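PDB 7D3U: monovalent Na+/H+ antiporter subunit A from Dietzia sp. DQ12-45-1b, which probably exchanges sodium ions for protons across the cell membrane as one subunit of the multisubunit Mrp complex. Local coordinates for residues B[25-30]-B[91-96]; B[133-138]-B[155-160]; B[140-145]-B[224-229]; B[233-238]-B[332-337]. All blocks are in the same frame, centred on the assembly; numbering follows the deposited sequence.

Contact 1 (B[25-30]-B[91-96]); sequences GRDAGW and SSRYLG. With LMT (dodecyl-beta-D-maltoside), chain Y; LMT (dodecyl-beta-D-maltoside), chain X.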
# COMPACT_ATOMS: atom_id res chain seq x y z
N GLY B 25 19.18 45.19 -14.36
CA GLY B 25 17.88 45.05 -13.73
C GLY B 25 16.74 44.82 -14.70
O GLY B 25 16.15 43.74 -14.72
N ARG B 26 16.43 45.83 -15.51
CA ARG B 26 15.44 45.69 -16.57
C ARG B 26 16.02 45.86 -17.96
O ARG B 26 15.36 45.48 -18.93
CB ARG B 26 14.30 46.70 -16.38
CG ARG B 26 14.70 48.13 -16.66
CD ARG B 26 13.53 49.07 -16.48
NE ARG B 26 13.87 50.45 -16.83
CZ ARG B 26 12.99 51.44 -16.88
NH1 ARG B 26 13.39 52.66 -17.21
NH2 ARG B 26 11.72 51.22 -16.58
N ASP B 27 17.23 46.41 -18.09
CA ASP B 27 17.86 46.55 -19.39
C ASP B 27 18.26 45.21 -20.00
O ASP B 27 18.71 45.19 -21.15
CB ASP B 27 19.09 47.45 -19.29
CG ASP B 27 18.81 48.73 -18.55
OD1 ASP B 27 17.66 49.21 -18.59
OD2 ASP B 27 19.75 49.27 -17.92
N ALA B 28 18.10 44.11 -19.27
CA ALA B 28 18.40 42.80 -19.82
C ALA B 28 17.52 42.45 -21.01
O ALA B 28 17.84 41.54 -21.77
CB ALA B 28 18.26 41.72 -18.75
N GLY B 29 16.40 43.16 -21.17
CA GLY B 29 15.59 42.98 -22.36
C GLY B 29 16.22 43.51 -23.63
O GLY B 29 15.72 43.20 -24.72
N TRP B 30 17.29 44.30 -23.52
CA TRP B 30 17.97 44.82 -24.69
C TRP B 30 18.88 43.78 -25.33
O TRP B 30 18.83 43.60 -26.55
CB TRP B 30 18.76 46.09 -24.35
CG TRP B 30 17.91 47.31 -24.17
CD1 TRP B 30 17.90 48.15 -23.09
CD2 TRP B 30 16.95 47.84 -25.09
NE1 TRP B 30 16.99 49.16 -23.29
CE2 TRP B 30 16.40 48.99 -24.51
CE3 TRP B 30 16.50 47.44 -26.36
CZ2 TRP B 30 15.42 49.75 -25.14
CZ3 TRP B 30 15.54 48.20 -26.98
CH2 TRP B 30 15.01 49.34 -26.38
N SER B 91 9.69 45.45 -23.32
CA SER B 91 9.67 45.12 -21.90
C SER B 91 10.89 45.63 -21.16
O SER B 91 10.84 45.77 -19.94
CB SER B 91 9.55 43.61 -21.72
OG SER B 91 9.57 43.28 -20.35
N SER B 92 11.99 45.90 -21.87
CA SER B 92 13.14 46.49 -21.20
C SER B 92 12.82 47.88 -20.66
O SER B 92 13.45 48.33 -19.70
CB SER B 92 14.32 46.57 -22.17
OG SER B 92 15.43 47.19 -21.53
N ARG B 93 11.85 48.57 -21.26
CA ARG B 93 11.39 49.86 -20.76
C ARG B 93 10.03 49.80 -20.08
O ARG B 93 9.69 50.74 -19.36
CB ARG B 93 11.33 50.88 -21.90
CG ARG B 93 12.68 51.48 -22.27
CD ARG B 93 13.47 51.85 -21.03
NE ARG B 93 14.88 52.06 -21.34
CZ ARG B 93 15.87 51.90 -20.46
NH1 ARG B 93 17.12 52.11 -20.82
NH2 ARG B 93 15.60 51.53 -19.22
N TYR B 94 9.26 48.74 -20.29
CA TYR B 94 7.96 48.64 -19.64
C TYR B 94 8.10 48.30 -18.16
O TYR B 94 7.46 48.93 -17.31
CB TYR B 94 7.10 47.58 -20.34
CG TYR B 94 5.92 47.12 -19.53
CD1 TYR B 94 4.73 47.84 -19.52
CD2 TYR B 94 5.99 45.97 -18.76
CE1 TYR B 94 3.65 47.42 -18.78
CE2 TYR B 94 4.91 45.54 -18.01
CZ TYR B 94 3.75 46.27 -18.03
OH TYR B 94 2.67 45.85 -17.28
N LEU B 95 8.93 47.31 -17.84
CA LEU B 95 9.07 46.87 -16.46
C LEU B 95 9.62 47.99 -15.59
O LEU B 95 10.32 48.89 -16.06
CB LEU B 95 10.00 45.65 -16.39
CG LEU B 95 9.56 44.40 -17.14
CD1 LEU B 95 10.53 43.26 -16.88
CD2 LEU B 95 8.15 44.00 -16.73
N GLY B 96 9.30 47.92 -14.30
CA GLY B 96 9.79 48.91 -13.37
C GLY B 96 11.29 48.80 -13.15
O GLY B 96 11.93 47.81 -13.48
C1 LMT Y . 18.73 46.52 -29.45
C2 LMT Y . 19.27 47.91 -29.28
C3 LMT Y . 19.78 48.26 -27.92
C4 LMT Y . 19.75 49.76 -27.80
C5 LMT Y . 19.96 50.16 -26.38
C6 LMT Y . 19.40 51.51 -26.08
C7 LMT Y . 19.43 51.76 -24.60
C8 LMT Y . 19.26 53.22 -24.36
C9 LMT Y . 19.32 53.62 -22.92
C10 LMT Y . 20.72 53.37 -22.44
C11 LMT Y . 21.00 54.09 -21.16
C12 LMT Y . 20.32 53.45 -20.00
C1 LMT X . 13.96 45.18 -32.46
C2 LMT X . 14.34 46.34 -31.68
C3 LMT X . 13.70 47.55 -31.52
C4 LMT X . 14.25 48.82 -31.15
C5 LMT X . 14.66 49.38 -29.94
C6 LMT X . 14.72 50.56 -30.39
C7 LMT X . 15.37 50.93 -29.30
C8 LMT X . 16.34 51.91 -29.17
C9 LMT X . 16.10 53.32 -29.02
C10 LMT X . 16.63 54.38 -28.03
C11 LMT X . 17.24 55.67 -28.63
C12 LMT X . 17.47 56.91 -27.83

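Contact 2 (B[133-138]-B[155-160]); sequences FTTLCS and RTLLVT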
# COMPACT_ATOMS: atom_id res chain seq x y z
N PHE B 133 5.56 22.20 -23.52
CA PHE B 133 6.52 23.19 -23.05
C PHE B 133 5.92 24.59 -23.08
O PHE B 133 5.99 25.34 -22.10
CB PHE B 133 7.79 23.14 -23.90
CG PHE B 133 8.96 22.52 -23.21
CD1 PHE B 133 9.57 23.16 -22.14
CD2 PHE B 133 9.46 21.30 -23.62
CE1 PHE B 133 10.65 22.59 -21.50
CE2 PHE B 133 10.54 20.73 -22.99
CZ PHE B 133 11.14 21.38 -21.92
N THR B 134 5.32 24.96 -24.22
CA THR B 134 4.65 26.25 -24.31
C THR B 134 3.52 26.36 -23.31
O THR B 134 3.33 27.41 -22.69
CB THR B 134 4.12 26.50 -25.73
OG1 THR B 134 3.00 25.63 -25.98
CG2 THR B 134 5.19 26.29 -26.77
N THR B 135 2.74 25.29 -23.13
CA THR B 135 1.61 25.40 -22.21
C THR B 135 2.07 25.57 -20.77
O THR B 135 1.47 26.33 -20.00
CB THR B 135 0.66 24.20 -22.36
OG1 THR B 135 -0.53 24.44 -21.61
CG2 THR B 135 1.28 22.91 -21.86
N LEU B 136 3.18 24.92 -20.39
CA LEU B 136 3.70 25.09 -19.03
C LEU B 136 4.29 26.47 -18.83
O LEU B 136 4.07 27.11 -17.79
CB LEU B 136 4.75 24.02 -18.73
CG LEU B 136 4.27 22.72 -18.09
CD1 LEU B 136 5.45 21.98 -17.49
CD2 LEU B 136 3.22 23.00 -17.04
N CYS B 137 5.06 26.95 -19.81
CA CYS B 137 5.61 28.30 -19.71
C CYS B 137 4.50 29.34 -19.64
O CYS B 137 4.61 30.33 -18.91
CB CYS B 137 6.53 28.57 -20.89
SG CYS B 137 6.97 30.30 -21.06
N SER B 138 3.41 29.12 -20.37
CA SER B 138 2.29 30.05 -20.31
C SER B 138 1.59 29.99 -18.96
O SER B 138 1.20 31.02 -18.41
CB SER B 138 1.30 29.76 -21.43
OG SER B 138 0.19 30.63 -21.35
N ARG B 155 -6.91 27.43 -14.88
CA ARG B 155 -7.87 27.14 -15.94
C ARG B 155 -7.20 27.11 -17.31
O ARG B 155 -7.54 26.27 -18.15
CB ARG B 155 -9.00 28.16 -15.91
CG ARG B 155 -9.81 28.10 -14.64
CD ARG B 155 -11.05 28.96 -14.73
NE ARG B 155 -10.75 30.37 -14.49
CZ ARG B 155 -11.18 31.05 -13.43
NH1 ARG B 155 -11.92 30.45 -12.51
NH2 ARG B 155 -10.86 32.33 -13.29
N THR B 156 -6.23 28.00 -17.54
CA THR B 156 -5.49 27.98 -18.79
C THR B 156 -4.74 26.67 -18.96
O THR B 156 -4.80 26.04 -20.02
CB THR B 156 -4.52 29.16 -18.85
OG1 THR B 156 -5.24 30.35 -19.20
CG2 THR B 156 -3.43 28.92 -19.87
N LEU B 157 -4.03 26.24 -17.92
CA LEU B 157 -3.30 24.97 -18.00
C LEU B 157 -4.25 23.81 -18.23
O LEU B 157 -3.98 22.94 -19.06
CB LEU B 157 -2.48 24.75 -16.73
CG LEU B 157 -1.55 23.54 -16.76
CD1 LEU B 157 -0.64 23.61 -17.96
CD2 LEU B 157 -0.73 23.46 -15.48
N LEU B 158 -5.38 23.79 -17.52
CA LEU B 158 -6.32 22.68 -17.67
C LEU B 158 -6.90 22.63 -19.08
O LEU B 158 -6.97 21.56 -19.69
CB LEU B 158 -7.44 22.81 -16.64
CG LEU B 158 -7.12 22.27 -15.24
CD1 LEU B 158 -8.29 22.49 -14.31
CD2 LEU B 158 -6.75 20.80 -15.31
N VAL B 159 -7.31 23.78 -19.62
CA VAL B 159 -7.95 23.78 -20.93
C VAL B 159 -6.94 23.51 -22.04
O VAL B 159 -7.25 22.80 -23.00
CB VAL B 159 -8.71 25.10 -21.15
CG1 VAL B 159 -9.34 25.12 -22.53
CG2 VAL B 159 -9.78 25.27 -20.10
N THR B 160 -5.73 24.04 -21.91
CA THR B 160 -4.73 23.81 -22.95
C THR B 160 -4.01 22.47 -22.80
O THR B 160 -3.27 22.09 -23.71
CB THR B 160 -3.70 24.94 -22.97
OG1 THR B 160 -2.98 24.95 -21.73
CG2 THR B 160 -4.39 26.27 -23.17

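Contact 3 (B[140-145]-B[224-229]); sequences FLITLA and PDAMVA. With LMT (dodecyl-beta-D-maltoside), chain Q.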
# COMPACT_ATOMS: atom_id res chain seq x y z
N PHE B 140 3.00 29.30 -16.15
CA PHE B 140 3.85 30.00 -15.19
C PHE B 140 3.87 31.50 -15.44
O PHE B 140 4.07 32.27 -14.49
CB PHE B 140 5.27 29.44 -15.23
CG PHE B 140 5.50 28.34 -14.24
CD1 PHE B 140 5.38 28.59 -12.89
CD2 PHE B 140 5.84 27.08 -14.66
CE1 PHE B 140 5.59 27.59 -11.97
CE2 PHE B 140 6.06 26.08 -13.75
CZ PHE B 140 5.93 26.33 -12.40
N LEU B 141 3.68 31.93 -16.68
CA LEU B 141 3.59 33.36 -16.94
C LEU B 141 2.30 33.95 -16.40
O LEU B 141 2.29 35.09 -15.92
CB LEU B 141 3.70 33.63 -18.44
CG LEU B 141 5.13 33.75 -18.98
CD1 LEU B 141 5.11 33.87 -20.49
CD2 LEU B 141 5.83 34.94 -18.35
N ILE B 142 1.20 33.20 -16.45
CA ILE B 142 -0.05 33.69 -15.89
C ILE B 142 -0.00 33.65 -14.36
O ILE B 142 -0.60 34.50 -13.70
CB ILE B 142 -1.25 32.91 -16.44
CG1 ILE B 142 -1.21 32.87 -17.97
CG2 ILE B 142 -2.55 33.55 -16.00
CD1 ILE B 142 -1.18 34.23 -18.61
N THR B 143 0.70 32.67 -13.78
CA THR B 143 0.83 32.63 -12.32
C THR B 143 1.55 33.85 -11.76
O THR B 143 1.50 34.07 -10.54
CB THR B 143 1.56 31.38 -11.84
OG1 THR B 143 2.89 31.35 -12.39
CG2 THR B 143 0.81 30.12 -12.21
N LEU B 144 2.22 34.64 -12.59
CA LEU B 144 2.80 35.89 -12.13
C LEU B 144 1.69 36.90 -11.82
O LEU B 144 0.50 36.60 -11.91
CB LEU B 144 3.77 36.44 -13.17
CG LEU B 144 5.06 35.64 -13.37
CD1 LEU B 144 6.10 36.46 -14.11
CD2 LEU B 144 5.61 35.16 -12.04
N ALA B 145 2.10 38.10 -11.44
CA ALA B 145 1.19 39.16 -11.01
C ALA B 145 0.41 38.73 -9.77
O ALA B 145 -0.79 38.98 -9.65
CB ALA B 145 0.24 39.58 -12.14
N PRO B 224 -9.82 35.56 -22.18
CA PRO B 224 -10.24 36.82 -21.56
C PRO B 224 -9.78 37.01 -20.12
O PRO B 224 -9.60 38.15 -19.69
CB PRO B 224 -11.77 36.76 -21.65
CG PRO B 224 -12.02 35.90 -22.82
CD PRO B 224 -10.98 34.84 -22.73
N ASP B 225 -9.58 35.93 -19.36
CA ASP B 225 -9.15 36.08 -17.98
C ASP B 225 -7.64 35.97 -17.81
O ASP B 225 -7.09 36.59 -16.89
CB ASP B 225 -9.84 35.04 -17.08
CG ASP B 225 -9.58 33.62 -17.52
OD1 ASP B 225 -8.94 33.43 -18.57
OD2 ASP B 225 -10.03 32.69 -16.82
N ALA B 226 -6.95 35.26 -18.69
CA ALA B 226 -5.49 35.21 -18.66
C ALA B 226 -4.91 36.60 -18.92
O ALA B 226 -3.69 36.79 -18.88
CB ALA B 226 -4.95 34.21 -19.67
N MET B 227 -5.79 37.56 -19.20
CA MET B 227 -5.39 38.96 -19.28
C MET B 227 -4.94 39.53 -17.95
O MET B 227 -4.43 40.65 -17.92
CB MET B 227 -6.55 39.79 -19.83
CG MET B 227 -7.05 39.32 -21.18
SD MET B 227 -5.74 39.28 -22.41
CE MET B 227 -5.07 40.93 -22.21
N VAL B 228 -5.11 38.79 -16.85
CA VAL B 228 -4.62 39.25 -15.56
C VAL B 228 -3.11 39.38 -15.55
O VAL B 228 -2.55 40.06 -14.67
CB VAL B 228 -5.09 38.31 -14.44
CG1 VAL B 228 -6.60 38.38 -14.28
CG2 VAL B 228 -4.66 36.89 -14.75
N ALA B 229 -2.42 38.75 -16.49
CA ALA B 229 -0.97 38.81 -16.54
C ALA B 229 -0.50 40.13 -17.16
O ALA B 229 -1.29 40.90 -17.72
CB ALA B 229 -0.42 37.63 -17.33
C1 LMT Q . 9.43 23.17 -13.01
C2 LMT Q . 9.85 24.12 -11.93
C3 LMT Q . 8.77 24.68 -11.08
C4 LMT Q . 9.28 25.98 -10.50
C5 LMT Q . 8.39 26.43 -9.40
C6 LMT Q . 8.58 27.88 -9.08
C7 LMT Q . 8.02 28.17 -7.72
C8 LMT Q . 7.86 29.64 -7.57
C9 LMT Q . 6.70 30.21 -8.32
C10 LMT Q . 6.53 31.64 -7.87
C11 LMT Q . 5.17 32.15 -8.19
C12 LMT Q . 4.97 33.54 -7.68

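Contact 4 (B[233-238]-B[332-337]); sequences VSAYLH and LFMFVG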
# COMPACT_ATOMS: atom_id res chain seq x y z
N VAL B 233 3.56 39.96 -21.74
CA VAL B 233 3.31 38.53 -21.92
C VAL B 233 1.99 38.33 -22.64
O VAL B 233 1.82 37.36 -23.39
CB VAL B 233 3.35 37.78 -20.58
CG1 VAL B 233 2.98 36.33 -20.77
CG2 VAL B 233 4.70 37.93 -19.90
N SER B 234 1.05 39.26 -22.46
CA SER B 234 -0.19 39.20 -23.23
C SER B 234 0.07 39.49 -24.70
O SER B 234 -0.50 38.84 -25.59
CB SER B 234 -1.21 40.19 -22.67
OG SER B 234 -1.95 39.61 -21.61
N ALA B 235 0.94 40.46 -24.99
CA ALA B 235 1.32 40.76 -26.37
C ALA B 235 1.93 39.53 -27.03
O ALA B 235 1.56 39.17 -28.15
CB ALA B 235 2.29 41.93 -26.40
N TYR B 236 2.86 38.88 -26.35
CA TYR B 236 3.49 37.69 -26.92
C TYR B 236 2.48 36.56 -27.07
O TYR B 236 2.36 35.97 -28.15
CB TYR B 236 4.67 37.25 -26.06
CG TYR B 236 5.69 36.44 -26.82
CD1 TYR B 236 5.82 36.58 -28.20
CD2 TYR B 236 6.51 35.53 -26.18
CE1 TYR B 236 6.74 35.85 -28.90
CE2 TYR B 236 7.44 34.79 -26.87
CZ TYR B 236 7.55 34.95 -28.24
OH TYR B 236 8.47 34.21 -28.94
N LEU B 237 1.74 36.26 -26.01
CA LEU B 237 0.80 35.15 -26.02
C LEU B 237 -0.30 35.34 -27.06
O LEU B 237 -0.86 34.36 -27.55
CB LEU B 237 0.19 34.99 -24.63
CG LEU B 237 -0.47 33.68 -24.22
CD1 LEU B 237 -0.23 33.43 -22.75
CD2 LEU B 237 -1.96 33.71 -24.52
N HIS B 238 -0.61 36.58 -27.41
CA HIS B 238 -1.66 36.86 -28.38
C HIS B 238 -1.13 37.08 -29.79
O HIS B 238 -1.83 36.77 -30.75
CB HIS B 238 -2.48 38.08 -27.95
CG HIS B 238 -3.38 37.82 -26.79
ND1 HIS B 238 -2.98 37.09 -25.69
CD2 HIS B 238 -4.65 38.20 -26.55
CE1 HIS B 238 -3.97 37.03 -24.82
NE2 HIS B 238 -5.00 37.69 -25.32
N LEU B 332 -0.80 46.66 -30.80
CA LEU B 332 -1.91 47.17 -30.01
C LEU B 332 -1.70 46.90 -28.53
O LEU B 332 -1.98 47.76 -27.69
CB LEU B 332 -3.22 46.53 -30.48
CG LEU B 332 -4.00 47.30 -31.53
CD1 LEU B 332 -5.34 46.66 -31.74
CD2 LEU B 332 -4.16 48.75 -31.10
N PHE B 333 -1.22 45.70 -28.18
CA PHE B 333 -0.96 45.39 -26.78
C PHE B 333 0.15 46.27 -26.23
O PHE B 333 0.03 46.81 -25.12
CB PHE B 333 -0.59 43.92 -26.64
CG PHE B 333 -1.75 43.05 -26.28
CD1 PHE B 333 -2.41 43.23 -25.09
CD2 PHE B 333 -2.18 42.06 -27.14
CE1 PHE B 333 -3.48 42.44 -24.76
CE2 PHE B 333 -3.25 41.26 -26.81
CZ PHE B 333 -3.90 41.45 -25.62
N MET B 334 1.23 46.43 -26.98
CA MET B 334 2.32 47.27 -26.50
C MET B 334 1.90 48.73 -26.39
O MET B 334 2.36 49.44 -25.49
CB MET B 334 3.54 47.12 -27.41
CG MET B 334 4.21 45.77 -27.28
SD MET B 334 5.67 45.61 -28.33
CE MET B 334 4.92 45.76 -29.94
N PHE B 335 0.99 49.18 -27.25
CA PHE B 335 0.52 50.56 -27.16
C PHE B 335 -0.44 50.75 -25.99
O PHE B 335 -0.42 51.80 -25.34
CB PHE B 335 -0.14 50.97 -28.47
CG PHE B 335 0.83 51.48 -29.49
CD1 PHE B 335 1.87 52.30 -29.12
CD2 PHE B 335 0.70 51.12 -30.82
CE1 PHE B 335 2.77 52.76 -30.05
CE2 PHE B 335 1.60 51.58 -31.76
CZ PHE B 335 2.63 52.40 -31.37
N VAL B 336 -1.29 49.76 -25.71
CA VAL B 336 -2.10 49.81 -24.50
C VAL B 336 -1.19 49.88 -23.28
O VAL B 336 -1.43 50.66 -22.35
CB VAL B 336 -3.05 48.61 -24.44
CG1 VAL B 336 -3.80 48.59 -23.12
CG2 VAL B 336 -4.02 48.65 -25.60
N GLY B 337 -0.12 49.09 -23.28
CA GLY B 337 0.81 49.14 -22.17
C GLY B 337 1.49 50.49 -22.02
O GLY B 337 1.64 51.00 -20.90

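Contact 1 (B[25-30]-B[91-96])
Arg26 and Ser92 make the two hydrogen bonds between residues 25-30 and 91-96. The Arg26 chain leaves CB with CG between the backbone N and the carbonyl carbon (chi1 71°) and then runs extended. This carries Arg26 NH2 to Leu95 O at 2.8 Å. The bond is nearly straight at the hydrogen (160°), and Leu95 O lies in the guanidinium plane. Ser92 has OG anti to its own backbone N, and OG donates to Arg26 O at 3.1 Å from above the carbonyl plane. Ser92 CB sits over the five-membered ring of Trp30, 3.9 Å from its centroid, as a CH-pi contact. Two helix ends meet here. Residues 26-29 form a type I beta turn leading into helix 29-45, and helix 71-94 ends just before Leu95. Gly29 lets them come close, since a CB on it would run into Ser92 CB. Arg93 is bent at chi2, so the Arg93 side chain crosses that of Arg26 at about a right angle, with the guanidinium planes 64° apart. Arg93 NH2 makes a salt bridge to Asp27 OD1 at 3.2 Å but also lies 3.1 Å from Arg26 NE, a pair of like charges. The Asp27 carboxylate probably eases that repulsion. Farther out, dodecyl maltoside chain Y covers the Trp30 face opposite Ser92, and its C9 approaches Arg93 NH1 at 3.4 Å. A second detergent, chain X, lies at the ring edge, with C5 3.3 Å from Trp30 CZ3. Arg93 also packs on Ser454 and Phe455.

Contact 2 (B[133-138]-B[155-160])
Helices 124-142 and 150-164 run antiparallel here, with the axes of the two short segments 9.5 Å apart and at 166°. Both belong to the antiporter-type membrane domain related to complex I. The Thr160 side chain carries the polar part of the contact. Thr160 CB lies 3.5 Å from Thr135 OG1. At the branch, CG2 lies beside the backbone N, anti to the carbonyl carbon. OG1 stands between the backbone N and the carbonyl carbon (chi1 64°). That rotation turns the hydroxyl back along its own helix, where Thr160 OG1 donates to Thr156 O at 2.7 Å from above the carbonyl plane. Thr156 O also accepts the backbone N-H of Thr160, so two donors share it. With its proton used there, Thr160 OG1 accepts from Thr135 OG1 at 2.5 Å. The Thr135 hydroxyl stands anti to its backbone N (chi1 -171°), and the two side chains run alongside each other, pointing opposite ways. An alanine at Thr160 would remove both bonds and would probably leave the buried Thr135 hydroxyl without its acceptor on helix 150-164. Beside the hydroxyls, Leu157 adds an apolar patch. Leu157 CD1 lies 3.7 Å from Thr135 OG1 and 4.0 Å from Leu136 CD2. Ser138 OG meets Thr156 CG2 more loosely. Thr135 and Thr160 both touch Lys213 of helix 196-213. Helix 102-119 packs against Thr134 and Cys137, and helix 543-558 against Leu158 and Val159. Leu136 and Leu157 also pack on Ile383 and Leu423 of the neighbouring subunit D, so this helix pair borders that subunit.

Contact 3 (B[140-145]-B[224-229])
The last part of helix 124-142 packs against the loop between helices 196-213 and 231-240, within the antiporter fold shared with complex I. In relatives with this fold the seventh transmembrane helix is interrupted, and the 224-229 segment probably belongs to that broken region. The main bump is Ile142. Its CG1 stands anti to the carbonyl carbon, beside the backbone N, and chi2 of -57° bends the chain once more. The tip, CD1, enters a shallow hollow lined by two alanines. Ile142 CD1 lies 3.9 Å from Ala226 CB and 3.7 Å from Ala229 CB, with Ala226 O at 3.6 Å from CD1 on the wall. Ile142 CG2, the short branch, meets Val228 CG2 at 4.1 Å, and the two side chains cross at about a right angle. Past the helix, Ala145 adds a smaller bump, with Ala145 CB 3.8 Å from Val228 O. The fit is mostly methyl against methyl, with two backbone carbonyl oxygens also touched. Ile142 also touches Ala153 of helix 150-164, and helix 102-119 packs on Leu141. Phe140 takes no part in the hollow. Phe140 CZ, the ring tip, touches C3 of dodecyl maltoside chain Q at 3.5 Å, and the ring makes an edge-to-face pair with Phe374 of the neighbouring subunit D. An alanine at Phe140 would remove that ring, and the junction with subunit D would probably be weakened along with the apolar surface next to the detergent. Three residues on, Thr143 OG1 donates to Phe140 O at 2.6 Å, from above the carbonyl plane.

Contact 4 (B[233-238]-B[332-337])
In the antiporter fold that relates this subunit to complex I, helices 231-240 and 312-341 lie side by side and antiparallel. At this contact the segment axes come within 8.9 Å, at an angle of 170°. Ser234 is the first residue of its segment to touch the other helix. Ser234 CB lies over the face of the Phe333 ring, 4.2 Å from the centroid and 25° off the ring normal, as a CH-pi contact. Its nearest ring atom is Phe333 CE1. Ala235 follows, one step along the helix. Its methyl meets the root of the same side chain: Ala235 CB lies 3.5 Å from Phe333 CB, and it passes Met334 CG at 4.4 Å. Backbone atoms of this segment, Ser234 O and Ala235 N, also lie over that ring, offset toward its rim. Tyr236 turns to the far side of the helix, where its hydroxyl bonds to Val80 O. His238 comes one turn after Ser234 and brings its side chain back to Phe333. Its CG is anti to the carbonyl carbon, beside the backbone N. The two rings form a T-shaped pair, planes 82° apart and centroids 4.8 Å apart. Phe333 supplies the edge and His238 the face, so Ser234 covers a face of the phenyl ring while its edge points at the imidazole face. The pair is buried, and Met227 packs on both rings. His238 O accepts a hydrogen bond from His325. At the edge of the phenyl ring, Phe333 CE2 approaches His238 CD2 to 3.4 Å.

How the contacts relate
Contact 1 closes before the others open. Contacts 2 and 3 alternate along the chain and share helix 124-142, and contact 4 follows. Contacts 2, 3 and 4 belong to the antiporter-type domain, while contact 1 joins earlier helices. Contact 3 touches both contact 2 and contact 4, about 11 and 12 Å away between centres, and these two also meet, through Ser138 and Leu237. Arg155 and Asp225 form a long, weak ion pair between contacts 2 and 3, and Met227 packs on contact 4. Contact 1 sits about 15 Å from contact 4, centre to centre, without touching. Contacts 2 to 4 thus form one continuous packed region linking neighbouring helices and others farther apart in sequence.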